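Local coordinates for protein calreticulin, putative,Calreticulin, putative (Trypanosoma cruzi, PDB 5HCF) that probably acts as a calcium-dependent lectin chaperone of the endoplasmic reticulum, its legume-lectin-like globular domain binding glycan and peptide portions of client proteins, at residues A[131-136]-A[156-161]; A[171-176]-A[180-185]. One frame throughout, in Å; residues are numbered along the deposited sequence.

Contact 1: A[131-136]-A[156-161]; sequences REWSKR and NSYEFF
Trp-133 and Tyr-158 meet by a single polar bond, indole to phenol. The N-H at NE1 of Trp-133 points to OH of Tyr-158 at 3.0 Å, with a bent angle of 144° at the hydrogen; the hydroxyl lies at the indole edge, near the ring plane. The same OH also hydrogen-bonds the carboxylate of Asp-175, so two groups hold this buried phenol oxygen. Tyrosine suits the place because its hydroxyl can act as acceptor and donor at once.

The rest is apolar packing. The two ring planes stand almost perpendicular, at 87°, and CZ2 of Trp-133 comes within 3.9 Å of CE2 of Tyr-158. Farther along the indole, CH2 of Trp-133 approaches CD2 of Phe-160 at 4.2 Å. The indole reaches from the loop after strand 129-132 toward strand 157-162 because chi1 of Trp-133 (-170°) turns CG away from the backbone N; Tyr-158 and Phe-160, two residues apart, face it there. Trp-176 stacks on Trp-133 and meets Tyr-158 edge-to-face, enlarging the aromatic cluster.

This joins the edge of one sheet to the other in the legume-lectin-like sandwich. The indole N-H and the phenol oxygen both have partners within an otherwise aromatic contact, which probably restricts how these two rings can turn.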
# COMPACT_ATOMS: atom_id res chain seq x y z
N ARG A 131 -1.78 7.15 -12.65
CA ARG A 131 -0.48 6.99 -13.31
C ARG A 131 0.26 5.81 -12.71
O ARG A 131 0.61 5.83 -11.53
CB ARG A 131 0.37 8.26 -13.17
CG ARG A 131 -0.36 9.55 -13.48
CD ARG A 131 -0.71 9.66 -14.95
NE ARG A 131 -1.63 10.77 -15.19
CZ ARG A 131 -1.52 11.64 -16.20
NH1 ARG A 131 -0.51 11.53 -17.06
NH2 ARG A 131 -2.40 12.62 -16.33
N GLU A 132 0.46 4.77 -13.51
CA GLU A 132 1.19 3.59 -13.04
C GLU A 132 2.70 3.83 -12.98
O GLU A 132 3.29 4.39 -13.91
CB GLU A 132 0.87 2.39 -13.94
CG GLU A 132 -0.58 1.93 -13.87
CD GLU A 132 -0.83 0.66 -14.66
OE1 GLU A 132 -1.60 -0.20 -14.18
OE2 GLU A 132 -0.26 0.53 -15.77
N TRP A 133 3.30 3.40 -11.88
CA TRP A 133 4.74 3.46 -11.68
C TRP A 133 5.49 2.76 -12.83
O TRP A 133 5.20 1.62 -13.16
CB TRP A 133 5.09 2.81 -10.34
CG TRP A 133 6.49 2.99 -9.86
CD1 TRP A 133 7.35 4.00 -10.18
CD2 TRP A 133 7.20 2.14 -8.95
NE1 TRP A 133 8.55 3.83 -9.53
CE2 TRP A 133 8.48 2.69 -8.76
CE3 TRP A 133 6.86 0.96 -8.27
CZ2 TRP A 133 9.43 2.11 -7.93
CZ3 TRP A 133 7.81 0.38 -7.45
CH2 TRP A 133 9.07 0.95 -7.28
N SER A 134 6.45 3.46 -13.42
CA SER A 134 7.18 2.92 -14.56
C SER A 134 8.08 1.74 -14.19
O SER A 134 8.37 0.90 -15.04
CB SER A 134 8.03 4.01 -15.23
OG SER A 134 9.07 4.45 -14.37
N LYS A 135 8.53 1.67 -12.94
CA LYS A 135 9.42 0.59 -12.51
C LYS A 135 8.63 -0.62 -12.04
O LYS A 135 7.59 -0.47 -11.38
CB LYS A 135 10.36 1.08 -11.41
CG LYS A 135 11.29 2.20 -11.85
CD LYS A 135 12.49 2.33 -10.94
CE LYS A 135 13.55 3.21 -11.59
NZ LYS A 135 14.64 3.58 -10.65
N ARG A 136 9.12 -1.81 -12.35
CA ARG A 136 8.39 -3.02 -11.99
C ARG A 136 9.23 -3.86 -11.02
O ARG A 136 10.13 -4.59 -11.44
CB ARG A 136 8.04 -3.83 -13.23
CG ARG A 136 7.32 -3.01 -14.30
CD ARG A 136 6.72 -3.85 -15.42
NE ARG A 136 5.36 -4.31 -15.12
CZ ARG A 136 5.05 -5.40 -14.43
NH1 ARG A 136 6.00 -6.19 -13.94
NH2 ARG A 136 3.78 -5.70 -14.23
N ASN A 156 9.84 16.42 -4.52
CA ASN A 156 9.37 15.56 -5.60
C ASN A 156 10.23 14.31 -5.83
O ASN A 156 10.14 13.68 -6.89
CB ASN A 156 9.26 16.35 -6.90
CG ASN A 156 8.19 17.42 -6.84
OD1 ASN A 156 7.12 17.20 -6.27
ND2 ASN A 156 8.46 18.57 -7.43
N SER A 157 11.07 13.95 -4.86
CA SER A 157 11.73 12.65 -4.89
C SER A 157 10.88 11.63 -4.13
O SER A 157 9.88 11.98 -3.50
CB SER A 157 13.14 12.72 -4.28
OG SER A 157 13.12 13.24 -2.96
N TYR A 158 11.25 10.36 -4.23
CA TYR A 158 10.55 9.30 -3.52
C TYR A 158 11.49 8.14 -3.19
O TYR A 158 12.58 8.03 -3.75
CB TYR A 158 9.37 8.78 -4.33
CG TYR A 158 9.78 7.85 -5.45
CD1 TYR A 158 10.28 8.35 -6.65
CD2 TYR A 158 9.67 6.47 -5.31
CE1 TYR A 158 10.66 7.51 -7.68
CE2 TYR A 158 10.05 5.62 -6.33
CZ TYR A 158 10.54 6.15 -7.51
OH TYR A 158 10.92 5.30 -8.53
N GLU A 159 11.07 7.29 -2.26
CA GLU A 159 11.83 6.10 -1.96
C GLU A 159 10.91 4.98 -1.49
O GLU A 159 10.04 5.20 -0.64
CB GLU A 159 12.90 6.40 -0.90
CG GLU A 159 13.93 5.29 -0.72
CD GLU A 159 15.15 5.76 0.04
OE1 GLU A 159 15.14 6.90 0.54
OE2 GLU A 159 16.13 4.98 0.12
N PHE A 160 11.11 3.79 -2.04
CA PHE A 160 10.28 2.64 -1.71
C PHE A 160 11.08 1.60 -0.92
O PHE A 160 12.16 1.18 -1.35
CB PHE A 160 9.70 2.00 -2.97
CG PHE A 160 9.16 0.62 -2.76
CD1 PHE A 160 8.10 0.40 -1.89
CD2 PHE A 160 9.73 -0.47 -3.41
CE1 PHE A 160 7.61 -0.87 -1.69
CE2 PHE A 160 9.24 -1.74 -3.20
CZ PHE A 160 8.18 -1.95 -2.34
N PHE A 161 10.54 1.18 0.22
CA PHE A 161 11.21 0.21 1.07
C PHE A 161 10.42 -1.08 1.13
O PHE A 161 9.21 -1.07 1.32
CB PHE A 161 11.41 0.77 2.48
CG PHE A 161 12.22 2.02 2.53
CD1 PHE A 161 11.65 3.25 2.21
CD2 PHE A 161 13.55 1.98 2.90
CE1 PHE A 161 12.40 4.40 2.25
CE2 PHE A 161 14.31 3.14 2.95
CZ PHE A 161 13.73 4.35 2.62

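Contact 2: A[171-176]-A[180-185]; sequences QLEEDW and LPREIV
OE1 of Glu-173 is the gripped atom here: two nitrogens of Arg-182 converge on it, NH2 at 2.7 Å and NE at 2.8 Å from OE1. The guanidinium thus approaches side-on, through NE and the terminal nitrogen NH2, rather than end-on through both terminal nitrogens. NH2 reaches the syn lone pair of OE1, whereas NE meets the oxygen nearly along the C-O bond. Sharing one acceptor bends both bonds, with N-H...O angles of 133° and 130°. A third link, weak, runs from NH2 of Arg-182 to OE2 of Glu-173 at 3.2 Å. The carboxylate and guanidinium planes are nearly coplanar, 26° apart, and OE1 lies at the guanidinium edge but somewhat out of its plane.

Long, flexible chains suit this bridge because the backbones are well separated. Beyond CG the chain of Glu-173 is extended, and its CG lies anti to the backbone N, carrying the carboxylate out from the helix. Arg-182 answers with a chain stretched from CG to NE, and the two side chains cross at about a right angle. NH2 of Arg-182 has a second anionic partner, Glu-197, so one arginine ties together two acidic residues. Its positive charge would probably favour the ionised forms of both acids.

The contact lies on the surface, about 25 Å from the centre of the chain to the centre of the contact. Glu-173 belongs to the short helix 172-175, which directly follows strand 165-171; Arg-182 belongs to the long loop that runs on to strand 208-217. The bridge therefore fastens the start of that excursion to the helix, while Leu-172 and Trp-176 pack against Leu-124 of strand 117-126.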
# COMPACT_ATOMS: atom_id res chain seq x y z
N GLN A 171 13.03 10.10 -8.91
CA GLN A 171 12.26 11.32 -9.04
C GLN A 171 10.87 11.02 -9.59
O GLN A 171 10.74 10.25 -10.55
CB GLN A 171 12.98 12.32 -9.95
CG GLN A 171 14.45 12.58 -9.62
CD GLN A 171 14.71 12.83 -8.15
OE1 GLN A 171 14.08 13.69 -7.53
NE2 GLN A 171 15.67 12.10 -7.58
N LEU A 172 9.84 11.63 -9.01
CA LEU A 172 8.46 11.42 -9.46
C LEU A 172 8.29 11.74 -10.94
O LEU A 172 7.63 11.01 -11.68
CB LEU A 172 7.49 12.27 -8.65
CG LEU A 172 7.26 11.89 -7.19
CD1 LEU A 172 6.41 12.96 -6.52
CD2 LEU A 172 6.58 10.54 -7.10
N GLU A 173 8.90 12.85 -11.36
CA GLU A 173 8.79 13.33 -12.73
C GLU A 173 9.40 12.35 -13.73
O GLU A 173 8.94 12.24 -14.87
CB GLU A 173 9.46 14.70 -12.85
CG GLU A 173 9.28 15.38 -14.18
CD GLU A 173 9.95 16.73 -14.23
OE1 GLU A 173 10.39 17.14 -15.33
OE2 GLU A 173 10.04 17.39 -13.17
N GLU A 174 10.43 11.63 -13.30
CA GLU A 174 11.17 10.72 -14.17
C GLU A 174 10.63 9.29 -14.16
O GLU A 174 10.65 8.61 -15.19
CB GLU A 174 12.65 10.74 -13.78
CG GLU A 174 13.31 12.12 -13.92
CD GLU A 174 14.77 12.14 -13.47
OE1 GLU A 174 15.17 11.25 -12.70
OE2 GLU A 174 15.51 13.05 -13.88
N ASP A 175 10.14 8.82 -13.02
CA ASP A 175 9.70 7.42 -12.90
C ASP A 175 8.19 7.22 -13.06
O ASP A 175 7.70 6.10 -12.95
CB ASP A 175 10.15 6.83 -11.56
CG ASP A 175 11.65 6.89 -11.38
OD1 ASP A 175 12.36 7.14 -12.36
OD2 ASP A 175 12.12 6.67 -10.24
N TRP A 176 7.47 8.32 -13.29
CA TRP A 176 6.07 8.26 -13.72
C TRP A 176 5.91 9.12 -14.97
O TRP A 176 6.76 9.95 -15.26
CB TRP A 176 5.12 8.77 -12.63
CG TRP A 176 4.85 7.82 -11.51
CD1 TRP A 176 3.75 7.04 -11.35
CD2 TRP A 176 5.69 7.56 -10.37
NE1 TRP A 176 3.85 6.30 -10.20
CE2 TRP A 176 5.03 6.61 -9.58
CE3 TRP A 176 6.93 8.05 -9.96
CZ2 TRP A 176 5.57 6.13 -8.39
CZ3 TRP A 176 7.47 7.57 -8.77
CH2 TRP A 176 6.79 6.62 -8.00
N LEU A 180 4.50 16.81 -19.35
CA LEU A 180 4.80 16.82 -20.78
C LEU A 180 6.30 16.63 -21.00
O LEU A 180 7.09 16.75 -20.06
CB LEU A 180 4.34 18.14 -21.41
CG LEU A 180 2.83 18.41 -21.44
CD1 LEU A 180 2.55 19.81 -21.96
CD2 LEU A 180 2.11 17.36 -22.28
N PRO A 181 6.70 16.35 -22.24
CA PRO A 181 8.13 16.22 -22.56
C PRO A 181 8.83 17.57 -22.51
O PRO A 181 8.27 18.57 -22.95
CB PRO A 181 8.13 15.66 -23.99
CG PRO A 181 6.73 15.18 -24.24
CD PRO A 181 5.85 16.04 -23.40
N ARG A 182 10.05 17.59 -21.97
CA ARG A 182 10.81 18.83 -21.86
C ARG A 182 11.36 19.25 -23.22
O ARG A 182 11.51 20.44 -23.50
CB ARG A 182 11.93 18.69 -20.84
CG ARG A 182 11.44 18.75 -19.40
CD ARG A 182 12.58 18.66 -18.41
NE ARG A 182 12.09 18.66 -17.03
CZ ARG A 182 11.85 19.75 -16.32
NH1 ARG A 182 12.06 20.95 -16.84
NH2 ARG A 182 11.40 19.64 -15.08
N GLU A 183 11.66 18.26 -24.06
CA GLU A 183 12.13 18.51 -25.42
C GLU A 183 10.99 18.25 -26.40
O GLU A 183 10.16 17.38 -26.16
CB GLU A 183 13.32 17.63 -25.76
CG GLU A 183 14.63 18.06 -25.12
CD GLU A 183 15.78 17.13 -25.45
OE1 GLU A 183 15.70 15.93 -25.12
OE2 GLU A 183 16.77 17.60 -26.05
N ILE A 184 10.96 18.99 -27.50
CA ILE A 184 9.93 18.81 -28.51
C ILE A 184 10.18 17.51 -29.27
O ILE A 184 9.25 16.81 -29.67
CB ILE A 184 9.88 20.00 -29.49
CG1 ILE A 184 8.59 19.97 -30.31
CG2 ILE A 184 11.12 20.03 -30.37
CD1 ILE A 184 7.33 20.08 -29.48
N VAL A 185 11.46 17.21 -29.48
CA VAL A 185 11.90 15.92 -29.98
C VAL A 185 13.11 15.51 -29.15
O VAL A 185 14.01 16.32 -28.93
CB VAL A 185 12.28 15.97 -31.48
CG1 VAL A 185 12.89 14.66 -31.93
CG2 VAL A 185 11.06 16.31 -32.32

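How the contacts relate
Both segments of contact 1 precede those of contact 2 in the sequence, and the centres of the two contacts lie about 14 Å apart on the same side of the molecule's centre. Segment 171-176 connects them. It follows strand 165-171, the antiparallel neighbour of strand 157-162, and its helix end returns to strand 129-132 and the loop after it: O of Asp-175 lies 2.6 Å from OG of Ser-134, a probable hydrogen bond, and CD1 of Trp-176 packs 3.4 Å from O of Arg-131. The route thus leads from a buried junction between the two sheets of the lectin-like domain to a salt bridge on its surface, where the long loop toward strand 208-217 departs.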